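Local coordinates for uncharacterized protein (Bacillus subtilis, PDB 5DQV) that acts as a metal-dependent nucleotide pyrophosphohydrolase, an all-helical enzyme of the HD-domain family, at residues A[14-19]-A[57-62]; A[34-39]-A[63-68]; A[47-52]-A[178-183]; A[130-135]-A[174-179]. One frame throughout, in Å; residues are numbered along the deposited sequence.

Contact 1 of 4, residues A[14-19]-A[57-62]; sequences DQIRTW and VETAAL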
# COMPACT_ATOMS: atom_id res chain seq x y z
N ASP A 14 29.72 6.05 -8.93
CA ASP A 14 29.63 4.61 -8.64
C ASP A 14 30.12 4.34 -7.20
O ASP A 14 29.60 3.48 -6.49
CB ASP A 14 30.42 3.77 -9.64
CG ASP A 14 29.67 3.51 -10.95
OD1 ASP A 14 28.41 3.45 -11.00
OD2 ASP A 14 30.36 3.35 -11.95
N GLN A 15 31.15 5.07 -6.78
CA GLN A 15 31.65 4.96 -5.41
C GLN A 15 30.64 5.35 -4.39
O GLN A 15 30.40 4.64 -3.40
CB GLN A 15 32.90 5.83 -5.24
CG GLN A 15 33.61 5.62 -3.92
CD GLN A 15 34.95 4.90 -4.08
OE1 GLN A 15 35.75 5.28 -4.90
NE2 GLN A 15 35.18 3.90 -3.28
N ILE A 16 29.98 6.48 -4.65
CA ILE A 16 28.96 6.99 -3.74
C ILE A 16 27.79 6.03 -3.71
O ILE A 16 27.29 5.74 -2.63
CB ILE A 16 28.53 8.40 -4.12
CG1 ILE A 16 29.70 9.35 -3.94
CG2 ILE A 16 27.28 8.88 -3.24
CD1 ILE A 16 29.55 10.70 -4.68
N ARG A 17 27.41 5.49 -4.87
CA ARG A 17 26.31 4.54 -4.94
C ARG A 17 26.54 3.33 -4.04
O ARG A 17 25.62 2.87 -3.37
CB ARG A 17 26.07 4.03 -6.38
CG ARG A 17 25.25 4.89 -7.23
CD ARG A 17 25.10 4.35 -8.66
NE ARG A 17 24.43 5.42 -9.36
CZ ARG A 17 23.10 5.63 -9.35
NH1 ARG A 17 22.27 4.78 -8.75
NH2 ARG A 17 22.60 6.67 -9.97
N THR A 18 27.75 2.77 -4.07
CA THR A 18 28.02 1.53 -3.33
C THR A 18 28.01 1.87 -1.82
O THR A 18 27.53 1.11 -1.01
CB THR A 18 29.38 0.95 -3.73
OG1 THR A 18 29.41 0.69 -5.14
CG2 THR A 18 29.73 -0.35 -2.93
N TRP A 19 28.58 3.02 -1.47
CA TRP A 19 28.59 3.51 -0.08
C TRP A 19 27.19 3.64 0.49
O TRP A 19 26.88 3.08 1.54
CB TRP A 19 29.40 4.81 0.06
CG TRP A 19 29.22 5.56 1.31
CD1 TRP A 19 29.33 5.07 2.57
CD2 TRP A 19 28.86 6.94 1.42
NE1 TRP A 19 29.09 6.10 3.51
CE2 TRP A 19 28.79 7.24 2.82
CE3 TRP A 19 28.59 7.96 0.49
CZ2 TRP A 19 28.47 8.50 3.29
CZ3 TRP A 19 28.28 9.19 0.96
CH2 TRP A 19 28.23 9.47 2.36
N VAL A 57 23.60 17.07 -8.99
CA VAL A 57 22.25 16.55 -8.84
C VAL A 57 22.28 15.08 -8.42
O VAL A 57 21.59 14.67 -7.47
CB VAL A 57 21.46 16.69 -10.14
CG1 VAL A 57 20.23 15.75 -10.09
CG2 VAL A 57 21.04 18.16 -10.37
N GLU A 58 23.12 14.29 -9.11
CA GLU A 58 23.16 12.85 -8.81
C GLU A 58 23.70 12.58 -7.40
O GLU A 58 23.16 11.72 -6.70
CB GLU A 58 23.96 12.11 -9.83
CG GLU A 58 23.82 10.63 -9.72
CD GLU A 58 24.58 9.91 -10.78
OE1 GLU A 58 25.27 10.55 -11.64
OE2 GLU A 58 24.54 8.68 -10.70
N THR A 59 24.79 13.24 -7.04
CA THR A 59 25.38 13.12 -5.73
C THR A 59 24.45 13.52 -4.61
O THR A 59 24.25 12.73 -3.67
CB THR A 59 26.72 13.87 -5.62
OG1 THR A 59 27.60 13.38 -6.62
CG2 THR A 59 27.32 13.65 -4.24
N ALA A 60 23.80 14.68 -4.75
CA ALA A 60 22.79 15.09 -3.78
C ALA A 60 21.63 14.15 -3.68
O ALA A 60 21.16 13.80 -2.58
CB ALA A 60 22.31 16.55 -4.08
N ALA A 61 21.18 13.66 -4.83
CA ALA A 61 20.07 12.70 -4.82
C ALA A 61 20.49 11.47 -4.06
O ALA A 61 19.74 10.94 -3.25
CB ALA A 61 19.66 12.34 -6.26
N LEU A 62 21.71 11.00 -4.33
CA LEU A 62 22.17 9.75 -3.70
C LEU A 62 22.26 9.89 -2.18
O LEU A 62 21.91 8.97 -1.47
CB LEU A 62 23.47 9.31 -4.29
CG LEU A 62 23.40 8.74 -5.71
CD1 LEU A 62 24.81 8.61 -6.30
CD2 LEU A 62 22.61 7.36 -5.71

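Contact 2 of 4, residues A[34-39]-A[63-68]; sequences LHISRV and VHDLID. With NI (nickel (II) ion), chain C.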
# COMPACT_ATOMS: atom_id res chain seq x y z
N LEU A 34 16.01 1.44 -2.55
CA LEU A 34 15.17 1.45 -3.74
C LEU A 34 14.64 2.87 -4.04
O LEU A 34 14.69 3.32 -5.17
CB LEU A 34 14.04 0.44 -3.62
CG LEU A 34 14.56 -1.02 -3.51
CD1 LEU A 34 13.42 -2.05 -3.49
CD2 LEU A 34 15.51 -1.28 -4.67
N HIS A 35 14.19 3.56 -2.98
CA HIS A 35 13.73 4.94 -3.07
C HIS A 35 14.86 5.81 -3.61
O HIS A 35 14.69 6.56 -4.57
CB HIS A 35 13.23 5.44 -1.68
CG HIS A 35 13.06 6.92 -1.62
ND1 HIS A 35 12.09 7.58 -2.34
CD2 HIS A 35 13.78 7.88 -0.99
CE1 HIS A 35 12.18 8.88 -2.11
NE2 HIS A 35 13.21 9.09 -1.30
N ILE A 36 16.04 5.71 -2.99
CA ILE A 36 17.16 6.53 -3.39
C ILE A 36 17.53 6.28 -4.86
O ILE A 36 17.69 7.21 -5.61
CB ILE A 36 18.36 6.31 -2.45
CG1 ILE A 36 18.05 7.00 -1.12
CG2 ILE A 36 19.62 6.84 -3.12
CD1 ILE A 36 18.97 6.51 -0.03
N SER A 37 17.55 5.03 -5.29
CA SER A 37 17.89 4.72 -6.69
C SER A 37 16.90 5.35 -7.66
O SER A 37 17.29 5.94 -8.70
CB SER A 37 18.01 3.21 -6.89
OG SER A 37 18.06 2.88 -8.30
N ARG A 38 15.61 5.27 -7.32
CA ARG A 38 14.58 5.86 -8.18
C ARG A 38 14.74 7.37 -8.23
O ARG A 38 14.61 8.01 -9.29
CB ARG A 38 13.15 5.48 -7.70
CG ARG A 38 12.78 4.02 -7.82
CD ARG A 38 11.31 3.75 -7.54
NE ARG A 38 10.90 4.25 -6.23
CZ ARG A 38 10.88 3.58 -5.10
NH1 ARG A 38 11.33 2.35 -5.01
NH2 ARG A 38 10.49 4.18 -4.00
N VAL A 39 14.96 7.98 -7.06
CA VAL A 39 15.11 9.43 -7.00
C VAL A 39 16.33 9.92 -7.77
O VAL A 39 16.21 10.89 -8.50
CB VAL A 39 15.08 9.94 -5.58
CG1 VAL A 39 15.48 11.44 -5.54
CG2 VAL A 39 13.77 9.65 -4.98
N VAL A 63 22.70 11.05 -1.68
CA VAL A 63 22.90 11.20 -0.21
C VAL A 63 21.78 11.94 0.49
O VAL A 63 21.86 12.13 1.71
CB VAL A 63 24.28 11.84 0.13
CG1 VAL A 63 25.43 10.99 -0.53
CG2 VAL A 63 24.33 13.35 -0.36
N HIS A 64 20.71 12.27 -0.24
CA HIS A 64 19.68 13.21 0.25
C HIS A 64 19.02 12.71 1.54
O HIS A 64 18.62 13.54 2.37
CB HIS A 64 18.64 13.56 -0.87
CG HIS A 64 17.45 12.65 -0.96
ND1 HIS A 64 17.43 11.51 -1.72
CD2 HIS A 64 16.20 12.75 -0.41
CE1 HIS A 64 16.25 10.90 -1.59
NE2 HIS A 64 15.49 11.64 -0.80
N ASP A 65 18.97 11.40 1.74
CA ASP A 65 18.26 10.79 2.87
C ASP A 65 19.15 10.43 4.06
O ASP A 65 18.61 9.99 5.11
CB ASP A 65 17.69 9.40 2.47
CG ASP A 65 16.26 9.42 2.04
OD1 ASP A 65 15.64 10.51 1.80
OD2 ASP A 65 15.76 8.27 1.92
N LEU A 66 20.47 10.50 3.91
CA LEU A 66 21.36 9.81 4.84
C LEU A 66 21.30 10.52 6.21
O LEU A 66 21.57 9.90 7.21
CB LEU A 66 22.80 9.77 4.35
CG LEU A 66 23.15 8.90 3.13
CD1 LEU A 66 24.61 9.05 2.88
CD2 LEU A 66 22.78 7.42 3.38
N ILE A 67 20.97 11.80 6.18
CA ILE A 67 20.88 12.61 7.40
C ILE A 67 19.46 12.82 7.92
O ILE A 67 19.26 13.53 8.90
CB ILE A 67 21.56 13.98 7.20
CG1 ILE A 67 20.80 14.89 6.22
CG2 ILE A 67 22.98 13.77 6.69
CD1 ILE A 67 21.28 16.40 6.29
N ASP A 68 18.49 12.18 7.27
CA ASP A 68 17.08 12.51 7.50
C ASP A 68 16.68 11.87 8.83
O ASP A 68 17.06 10.73 9.16
CB ASP A 68 16.25 12.05 6.29
CG ASP A 68 14.75 12.45 6.37
OD1 ASP A 68 14.02 11.89 7.18
OD2 ASP A 68 14.30 13.28 5.57
NI NI C . 13.72 10.90 -0.23

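Contact 3 of 4, residues A[47-52]-A[178-183]; sequences GEKENA and TDTARE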
# COMPACT_ATOMS: atom_id res chain seq x y z
N GLY A 47 17.34 17.00 -14.37
CA GLY A 47 18.53 17.78 -14.40
C GLY A 47 19.06 18.00 -15.79
O GLY A 47 19.46 19.12 -16.16
N GLU A 48 19.02 16.95 -16.61
CA GLU A 48 19.46 17.07 -17.98
C GLU A 48 18.53 17.97 -18.81
O GLU A 48 18.99 18.86 -19.52
CB GLU A 48 19.70 15.68 -18.63
CG GLU A 48 20.33 15.80 -20.05
CD GLU A 48 19.32 16.00 -21.19
OE1 GLU A 48 18.13 15.64 -21.00
OE2 GLU A 48 19.71 16.48 -22.30
N LYS A 49 17.22 17.79 -18.67
CA LYS A 49 16.25 18.66 -19.34
C LYS A 49 16.37 20.11 -18.88
O LYS A 49 16.15 21.02 -19.68
CB LYS A 49 14.81 18.18 -19.08
CG LYS A 49 14.48 16.76 -19.61
CD LYS A 49 14.44 16.76 -21.09
CE LYS A 49 13.95 15.44 -21.62
NZ LYS A 49 14.13 15.44 -23.07
N GLU A 50 16.71 20.30 -17.61
CA GLU A 50 16.74 21.65 -17.01
C GLU A 50 18.12 22.32 -17.11
O GLU A 50 18.29 23.44 -16.67
CB GLU A 50 16.27 21.56 -15.56
CG GLU A 50 14.79 21.17 -15.42
CD GLU A 50 13.86 22.30 -15.75
OE1 GLU A 50 14.19 23.49 -15.43
OE2 GLU A 50 12.80 22.03 -16.35
N ASN A 51 19.11 21.60 -17.66
CA ASN A 51 20.50 22.07 -17.75
C ASN A 51 21.11 22.39 -16.41
O ASN A 51 21.81 23.40 -16.28
CB ASN A 51 20.61 23.32 -18.64
CG ASN A 51 20.45 23.01 -20.10
OD1 ASN A 51 19.45 23.37 -20.70
ND2 ASN A 51 21.45 22.37 -20.68
N ALA A 52 20.85 21.55 -15.41
CA ALA A 52 21.41 21.71 -14.09
C ALA A 52 22.74 20.94 -14.07
O ALA A 52 23.04 20.20 -15.01
CB ALA A 52 20.44 21.17 -13.05
N THR A 178 10.40 22.71 -11.04
CA THR A 178 10.86 22.82 -12.43
C THR A 178 9.71 22.54 -13.39
O THR A 178 8.76 21.82 -13.04
CB THR A 178 12.04 21.86 -12.72
OG1 THR A 178 11.63 20.50 -12.54
CG2 THR A 178 13.22 22.14 -11.77
N ASP A 179 9.81 23.12 -14.59
CA ASP A 179 8.91 22.83 -15.68
C ASP A 179 8.89 21.33 -16.00
O ASP A 179 7.81 20.77 -16.17
CB ASP A 179 9.29 23.65 -16.92
CG ASP A 179 9.00 25.15 -16.76
OD1 ASP A 179 8.24 25.51 -15.82
OD2 ASP A 179 9.53 25.96 -17.56
N THR A 180 10.07 20.71 -16.04
CA THR A 180 10.16 19.30 -16.37
C THR A 180 9.41 18.45 -15.34
O THR A 180 8.60 17.58 -15.69
CB THR A 180 11.62 18.82 -16.49
OG1 THR A 180 12.28 19.59 -17.49
CG2 THR A 180 11.66 17.31 -16.89
N ALA A 181 9.67 18.71 -14.07
CA ALA A 181 8.99 18.00 -12.99
C ALA A 181 7.49 18.26 -12.99
O ALA A 181 6.70 17.34 -12.73
CB ALA A 181 9.59 18.38 -11.60
N ARG A 182 7.09 19.50 -13.27
CA ARG A 182 5.68 19.83 -13.28
C ARG A 182 4.95 18.98 -14.34
O ARG A 182 3.86 18.46 -14.10
CB ARG A 182 5.46 21.32 -13.54
CG ARG A 182 4.28 21.86 -12.86
CD ARG A 182 4.20 23.39 -12.91
NE ARG A 182 5.14 23.98 -11.95
CZ ARG A 182 6.21 24.70 -12.24
NH1 ARG A 182 6.54 24.97 -13.50
NH2 ARG A 182 6.96 25.17 -11.26
N GLU A 183 5.59 18.81 -15.48
CA GLU A 183 5.03 18.01 -16.55
C GLU A 183 4.89 16.55 -16.11
O GLU A 183 3.82 15.96 -16.28
CB GLU A 183 5.91 18.13 -17.78
CG GLU A 183 5.25 17.66 -19.01
CD GLU A 183 6.05 18.03 -20.24
OE1 GLU A 183 6.78 19.04 -20.22
OE2 GLU A 183 5.91 17.30 -21.25
O HOH W 1 12.11 25.07 -14.91

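Contact 4 of 4, residues A[130-135]-A[174-179]; sequences DRLDAI and DMMNTD. With NI (nickel (II) ion), chain C.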
# COMPACT_ATOMS: atom_id res chain seq x y z
N ASP A 130 12.29 13.79 -5.53
CA ASP A 130 11.93 13.16 -4.28
C ASP A 130 10.41 13.19 -4.15
O ASP A 130 9.76 12.20 -3.70
CB ASP A 130 12.63 13.93 -3.14
CG ASP A 130 12.67 13.20 -1.86
OD1 ASP A 130 12.70 12.00 -1.85
OD2 ASP A 130 12.66 13.85 -0.82
N ARG A 131 9.81 14.33 -4.50
CA ARG A 131 8.35 14.45 -4.44
C ARG A 131 7.61 13.66 -5.51
O ARG A 131 6.57 13.09 -5.26
CB ARG A 131 7.91 15.95 -4.41
CG ARG A 131 8.35 16.57 -3.13
CD ARG A 131 7.90 17.95 -3.01
NE ARG A 131 8.45 18.54 -1.81
CZ ARG A 131 7.97 19.61 -1.19
NH1 ARG A 131 6.86 20.19 -1.64
NH2 ARG A 131 8.58 20.07 -0.11
N LEU A 132 8.17 13.59 -6.70
CA LEU A 132 7.60 12.75 -7.75
C LEU A 132 7.48 11.29 -7.27
O LEU A 132 6.48 10.60 -7.58
CB LEU A 132 8.43 12.86 -9.02
CG LEU A 132 8.29 14.14 -9.85
CD1 LEU A 132 9.27 14.21 -11.00
CD2 LEU A 132 6.83 14.27 -10.40
N ASP A 133 8.47 10.83 -6.48
CA ASP A 133 8.47 9.43 -6.04
C ASP A 133 7.36 9.19 -4.98
O ASP A 133 7.08 8.06 -4.64
CB ASP A 133 9.86 9.04 -5.48
CG ASP A 133 10.03 7.56 -5.29
OD1 ASP A 133 9.99 6.83 -6.29
OD2 ASP A 133 10.28 7.10 -4.13
N ALA A 134 6.73 10.26 -4.48
CA ALA A 134 5.71 10.17 -3.44
C ALA A 134 4.29 10.24 -4.05
O ALA A 134 3.31 10.21 -3.31
CB ALA A 134 5.91 11.32 -2.40
N ILE A 135 4.20 10.37 -5.37
CA ILE A 135 2.92 10.43 -6.06
C ILE A 135 2.89 9.39 -7.20
O ILE A 135 3.89 8.70 -7.44
CB ILE A 135 2.56 11.85 -6.58
CG1 ILE A 135 3.57 12.40 -7.59
CG2 ILE A 135 2.40 12.85 -5.40
CD1 ILE A 135 3.17 13.77 -8.19
N ASP A 174 1.35 21.00 -6.75
CA ASP A 174 1.40 22.44 -6.67
C ASP A 174 2.76 22.98 -6.24
O ASP A 174 2.98 24.16 -6.36
CB ASP A 174 0.37 22.98 -5.67
CG ASP A 174 -1.06 22.60 -6.04
OD1 ASP A 174 -1.40 22.71 -7.24
OD2 ASP A 174 -1.80 22.18 -5.14
N MET A 175 3.63 22.14 -5.69
CA MET A 175 4.91 22.64 -5.12
C MET A 175 6.14 22.21 -5.92
O MET A 175 7.27 22.35 -5.46
CB MET A 175 5.05 22.20 -3.65
CG MET A 175 3.95 22.82 -2.68
SD MET A 175 3.85 21.78 -1.17
CE MET A 175 4.97 22.80 -0.23
N MET A 176 5.92 21.72 -7.13
CA MET A 176 7.02 21.34 -8.02
C MET A 176 7.72 22.62 -8.45
O MET A 176 7.07 23.65 -8.78
CB MET A 176 6.46 20.56 -9.21
CG MET A 176 5.90 19.18 -8.83
SD MET A 176 7.18 17.98 -8.32
CE MET A 176 6.01 16.86 -7.58
N ASN A 177 9.07 22.55 -8.42
CA ASN A 177 9.92 23.63 -8.79
C ASN A 177 10.12 23.80 -10.33
O ASN A 177 10.06 24.91 -10.84
CB ASN A 177 11.28 23.46 -8.11
CG ASN A 177 11.18 23.50 -6.59
OD1 ASN A 177 10.86 24.56 -5.99
ND2 ASN A 177 11.54 22.36 -5.95
N THR A 178 10.40 22.71 -11.04
CA THR A 178 10.86 22.82 -12.43
C THR A 178 9.71 22.54 -13.39
O THR A 178 8.76 21.82 -13.04
CB THR A 178 12.04 21.86 -12.72
OG1 THR A 178 11.63 20.50 -12.54
CG2 THR A 178 13.22 22.14 -11.77
N ASP A 179 9.81 23.12 -14.59
CA ASP A 179 8.91 22.83 -15.68
C ASP A 179 8.89 21.33 -16.00
O ASP A 179 7.81 20.77 -16.17
CB ASP A 179 9.29 23.65 -16.92
CG ASP A 179 9.00 25.15 -16.76
OD1 ASP A 179 8.24 25.51 -15.82
OD2 ASP A 179 9.53 25.96 -17.56
NI NI C . 13.72 10.90 -0.23

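Contact 1 of 4, residues A[14-19]-A[57-62]
R17 and E58 show how a single charged pair can sit at the side of an apolar helix interface. R17 NH2 donates to E58 OE2 at 2.9 Å, with an N-H...O angle of 158°, and the acceptor lies close to the guanidinium plane. The oxygen is approached on its anti side, somewhat out of the carboxylate plane. The two flat groups are turned 55° apart, and R17 NE stays 3.5 Å from E58 OE2, so one hydrogen bond carries the salt bridge. R17 reaches this point with CG anti to its carbonyl carbon and the chain extended from CG to NE; on the way CG meets L62 CD1, and L62 CD2 sits over one guanidinium face, offset toward its rim. An alanine at R17 would probably leave E58 OE2 without its cationic mate and open a gap beside the L62 methyls.

Helices 8-24 and 54-63 run almost parallel here, at 7° with local axes 10.2 Å apart, in the all-helical fold of an HD-domain protein. Between them in sequence comes helix 33-50, whose A40 touches both R17 and L62.

Beyond the charged pair, I16 supplies carbon. Its CD1 meets T59 CG2 at 3.7 Å, the side chains crossing at about a right angle, while its CG2 packs on L62 CD1 at 3.9 Å. The T59 hydroxyl next to this apolar pair is satisfied within its own helix, where OG1 is hydrogen-bonded to F55 O. In the backbone, L62 N donates to E58 O.

Contact 2 of 4, residues A[34-39]-A[63-68]
H35 NE2 and H64 NE2 face each other at only 3.5 Å without a hydrogen bond, because both nitrogens are spent on the same nickel ion. The metal lies 2.2 Å from H35 NE2 and 2.0 Å from H64 NE2. The imidazoles meet rim to rim with their planes 62° apart. H64 CG stands between its backbone N and carbonyl carbon, the crowded position (chi1 90°), which starts the ring off toward the metal. Second-shell acceptors fix the rotation of each ring: D133 OD2 is hydrogen-bonded to H35 ND1, and A61 O to H64 ND1.

D65 enters from beside H64. Its CG lies over one face of the H64 ring, toward the rim, while OD1 stands 2.8 Å from nickel, longer than the two histidine bonds. OD2 meets the edge of the H35 ring at CD2, 3.5 Å away, ring and carboxylate being only 22° apart. An alanine in place of D65 would probably leave the metal without this neighbouring carboxylate and H35 CD2 without the OD2 at its edge. Apolar groups back the site: I36 CD1 reaches D65 CB at 4.0 Å, and V39 CG1 approaches H64 CE1 at 4.1 Å.

A helix thus offers one histidine, and the turn after helix 54-63 offers an adjacent histidine and aspartate. With D130 from helix 121-132 these residues form the metal site that is the signature of the family, the H...HD...D motif.

Contact 3 of 4, residues A[47-52]-A[178-183]
K49 meets T180 with the base of its side chain: CB lies 3.3 Å from T180 OG1, and T180 CG2 packs against CB and CG. A bend at chi2 turns CD aside, and the chain then runs on in extended form, its end leading away from the contact.

E50, next in sequence, carries most of the interaction. Its chain is also bent at chi2 (-75°), which swings CD over T178 CB at 3.6 Å. OE2 then accepts two bonds from one residue: T180 OG1 donates at 2.7 Å to its anti lone pair, and T180 N donates at 3.0 Å from 34° out of the carboxylate plane. E50 OE1 accepts a hydrogen bond from a water at 2.7 Å, and the same water accepts from D179 N. The N-terminal turn of helix 179-202 is therefore well supplied. T178, its N-cap, receives A181 N on OG1 at 3.1 Å, so the amides of D179, T180 and A181 are met by water, carboxylate and hydroxyl in turn. The negative charge of E50 at this helix start is likely to be stabilised by the helix dipole.

N51, with positive phi, is the first residue to leave the helical conformation, in a Schellman motif, and A52 N bonds back to G47 O at 2.9 Å.

The C-terminal end of helix 33-50 thus meets the N-terminal end of helix 179-202 at the protein surface. Helix 121-132 packs against both segments, its V125 touching T178 and A52, while A52 also reaches V57 on helix 54-63.

Contact 4 of 4, residues A[130-135]-A[174-179]
M176 bends at chi2 (-70°) and is extended at chi3 (164°), a shape that sends its CE methyl in among R131, L132 and I135. This one carbon lies 3.8 Å from R131 CB, 3.9 Å from L132 CD2 and 4.2 Å from I135 CD1. M175 bends instead at chi3 (95°), which turns its CE toward R131 NH1. R131 NH1 is 3.4 Å from both M175 CB and M175 SD. M175 CE, 3.5 Å from that nitrogen, comes to the edge of the guanidinium, near its plane.

The segment 130-135 is where helix 121-132 gives way to a type I turn from L132 to I135, and it brings the last ligand of the HD-domain metal site, D130, whose OD1 binds nickel at 2.2 Å. The methionines pack well away from the ion, on the flank of this helix end. D133, inside the turn, forms a salt bridge through OD2 with R142 of helix 136-150.

The loop 174-179 is tied to helix 121-132 by polar bonds as well: D128 accepts from the backbone N of both N177 and T178, and N177 ND2 is hydrogen-bonded to Q127 OE1.

Contacts 1, 2 and 4 are largely buried, whereas contact 3 lies at the surface, and the chemistry follows. Contact 1 pairs two parallel helices through carbon with one salt bridge at its side. Contact 2 is organised by nickel, and contact 4 brings the fourth metal-site residue while its own cross-contact is methionine packing. Contact 3 relies on a carboxylate, hydroxyls, amides and water. Contacts 2 and 3 use different parts of helix 33-50, their centres about 19 Å apart. Contacts 3 and 4 share T178 and D179, and R182 of contact 3 bonds to M176 O. Contacts 1 and 2 touch where W19 packs on V63 and L66.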